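Local coordinates for uncharacterized protein DUF1185 (Bordetella bronchiseptica RB50, PDB 3BYQ), which is of unknown function but adopts a variant of the Bacillus chorismate mutase fold and may take part in amino-acid metabolism, at residues P113-P118 against P133-H138. Residues are numbered along the deposited sequence; the frame is centred on the assembly and turned at random.
Sequences PKAMVP and PVHYIH
His135 reaches from its strand to the loop at Met116 and Pro118. Its CB carries CG between the backbone N and the carbonyl carbon (chi1 67°), bringing CG toward the loop. From CG, which lies 4.1 Å from Pro118 CG, the ring crosses Pro118 obliquely: ND1 meets Pro118 CG and CB, and CE1 approaches CD. Pro118 CD stands 3.8 Å from the centroid of the His135 ring, 17° off its normal, which defines a CH-pi contact over one face. CD2 approaches more loosely, 4.0 Å from Pro118 CD and 3.9 Å from Met116 O. At the far end NE2 donates to Met116 O at 2.8 Å; the acceptor is tilted from the ring plane, and the N-H...O angle of 136° is bent. This bond, together with the proline, fixes the ring's rotation. Ala115 CB lies at the ring edge.

A second bond closes the other end: Ala115 N donates to Ile137 O (3.0 Å), approaching from above the carbonyl plane. The same oxygen lies 3.4 Å from Pro113 CB, which also packs on Ile137 CD1. One water bridges Lys114 N and His138 ND1, meeting the His138 ring in its plane, while Ile137 CG1 sits 3.5 Å above the ring's centre.

Met116 of a second subunit packs on His135, so the contact borders a subunit interface. Within the chain, the loop between helix 98-109 and strand 119-123 is tied to the end of strand 130-136, beside strand 79-86, whose Tyr80 hydroxyl hydrogen-bonds Ala115 O and whose backbone pairs with His135.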
loop_
_atom_site.group_PDB
_atom_site.type_symbol
_atom_site.label_atom_id
_atom_site.label_comp_id
_atom_site.label_asym_id
_atom_site.label_seq_id
_atom_site.Cartn_x
_atom_site.Cartn_y
_atom_site.Cartn_z
ATOM N N PRO B 113 26.365 -20.725 -15.479
ATOM C CA PRO B 113 26.330 -21.277 -14.126
ATOM C C PRO B 113 25.206 -22.306 -14.045
ATOM O O PRO B 113 24.240 -22.246 -14.814
ATOM C CB PRO B 113 26.074 -20.072 -13.243
ATOM C CG PRO B 113 25.472 -19.008 -14.177
ATOM C CD PRO B 113 26.044 -19.274 -15.508
ATOM N N LYS B 114 25.340 -23.227 -13.098
ATOM C CA LYS B 114 24.486 -24.423 -13.030
ATOM C C LYS B 114 23.184 -24.330 -12.289
ATOM O O LYS B 114 22.269 -25.123 -12.569
ATOM C CB LYS B 114 25.260 -25.591 -12.398
ATOM C CG LYS B 114 26.485 -26.097 -13.187
ATOM C CD LYS B 114 26.104 -27.007 -14.298
ATOM C CE LYS B 114 27.330 -27.673 -14.896
ATOM N NZ LYS B 114 27.855 -28.756 -14.034
ATOM N N ALA B 115 23.093 -23.414 -11.331
ATOM C CA ALA B 115 21.844 -23.305 -10.554
ATOM C C ALA B 115 20.693 -22.717 -11.366
ATOM O O ALA B 115 20.872 -21.791 -12.148
ATOM C CB ALA B 115 22.050 -22.537 -9.285
HETATM N N MSE B 116 19.523 -23.327 -11.229
HETATM C CA MSE B 116 18.311 -22.765 -11.833
HETATM C C MSE B 116 18.155 -21.360 -11.281
HETATM O O MSE B 116 18.418 -21.120 -10.126
HETATM C CB MSE B 116 17.073 -23.566 -11.466
HETATM C CG MSE B 116 15.809 -23.096 -12.160
HETATM SE SE MSE B 116 14.269 -24.265 -11.791
HETATM C CE MSE B 116 13.926 -23.664 -10.051
ATOM N N VAL B 117 17.668 -20.450 -12.081
ATOM C CA VAL B 117 17.500 -19.085 -11.610
ATOM C C VAL B 117 16.148 -19.073 -10.896
ATOM O O VAL B 117 15.140 -19.504 -11.486
ATOM C CB VAL B 117 17.418 -18.077 -12.802
ATOM C CG1 VAL B 117 17.255 -16.647 -12.260
ATOM C CG2 VAL B 117 18.623 -18.185 -13.720
ATOM N N PRO B 118 16.107 -18.627 -9.635
ATOM C CA PRO B 118 14.814 -18.562 -8.953
ATOM C C PRO B 118 13.986 -17.437 -9.547
ATOM O O PRO B 118 14.498 -16.620 -10.313
ATOM C CB PRO B 118 15.196 -18.344 -7.499
ATOM C CG PRO B 118 16.397 -17.596 -7.577
ATOM C CD PRO B 118 17.166 -18.044 -8.800
ATOM N N PRO B 133 13.300 -13.319 -4.709
ATOM C CA PRO B 133 14.273 -14.094 -3.961
ATOM C C PRO B 133 15.442 -14.478 -4.820
ATOM O O PRO B 133 15.277 -14.756 -6.004
ATOM C CB PRO B 133 13.487 -15.350 -3.603
ATOM C CG PRO B 133 12.565 -15.511 -4.742
ATOM C CD PRO B 133 12.139 -14.147 -5.110
ATOM N N VAL B 134 16.624 -14.504 -4.208
ATOM C CA VAL B 134 17.834 -14.904 -4.903
ATOM C C VAL B 134 18.528 -16.065 -4.229
ATOM O O VAL B 134 18.329 -16.367 -3.036
ATOM C CB VAL B 134 18.889 -13.740 -5.027
ATOM C CG1 VAL B 134 18.291 -12.530 -5.699
ATOM C CG2 VAL B 134 19.489 -13.322 -3.648
ATOM N N HIS B 135 19.314 -16.777 -5.021
ATOM C CA HIS B 135 20.171 -17.810 -4.466
ATOM C C HIS B 135 21.478 -17.918 -5.235
ATOM O O HIS B 135 21.685 -17.227 -6.258
ATOM C CB HIS B 135 19.460 -19.130 -4.231
ATOM C CG HIS B 135 19.016 -19.850 -5.457
ATOM N ND1 HIS B 135 17.737 -20.350 -5.582
ATOM C CD2 HIS B 135 19.694 -20.263 -6.560
ATOM C CE1 HIS B 135 17.639 -21.009 -6.727
ATOM N NE2 HIS B 135 18.806 -20.967 -7.345
ATOM N N TYR B 136 22.372 -18.733 -4.679
ATOM C CA TYR B 136 23.740 -18.896 -5.246
ATOM C C TYR B 136 23.709 -19.489 -6.634
ATOM O O TYR B 136 23.075 -20.527 -6.901
ATOM C CB TYR B 136 24.575 -19.757 -4.309
ATOM C CG TYR B 136 26.036 -19.921 -4.631
ATOM C CD1 TYR B 136 26.855 -18.838 -4.825
ATOM C CD2 TYR B 136 26.602 -21.173 -4.611
ATOM C CE1 TYR B 136 28.213 -19.020 -5.062
ATOM C CE2 TYR B 136 27.938 -21.369 -4.827
ATOM C CZ TYR B 136 28.749 -20.287 -5.045
ATOM O OH TYR B 136 30.098 -20.442 -5.288
ATOM N N ILE B 137 24.516 -18.886 -7.505
ATOM C CA ILE B 137 24.476 -19.238 -8.941
ATOM C C ILE B 137 25.057 -20.612 -9.262
ATOM O O ILE B 137 24.764 -21.161 -10.323
ATOM C CB ILE B 137 25.138 -18.161 -9.837
ATOM C CG1 ILE B 137 26.638 -18.074 -9.691
ATOM C CG2 ILE B 137 24.426 -16.753 -9.630
ATOM C CD1 ILE B 137 27.237 -17.146 -10.764
ATOM N N HIS B 138 25.859 -21.161 -8.361
ATOM C CA HIS B 138 26.545 -22.412 -8.639
ATOM C C HIS B 138 25.986 -23.633 -7.935
ATOM O O HIS B 138 26.327 -24.768 -8.279
ATOM C CB HIS B 138 28.018 -22.298 -8.269
ATOM C CG HIS B 138 28.736 -21.241 -9.033
ATOM N ND1 HIS B 138 28.847 -21.261 -10.406
ATOM C CD2 HIS B 138 29.366 -20.118 -8.613
ATOM C CE1 HIS B 138 29.531 -20.202 -10.802
ATOM N NE2 HIS B 138 29.866 -19.493 -9.734
HETATM O O HOH W 1 27.979 -23.372 -11.911
#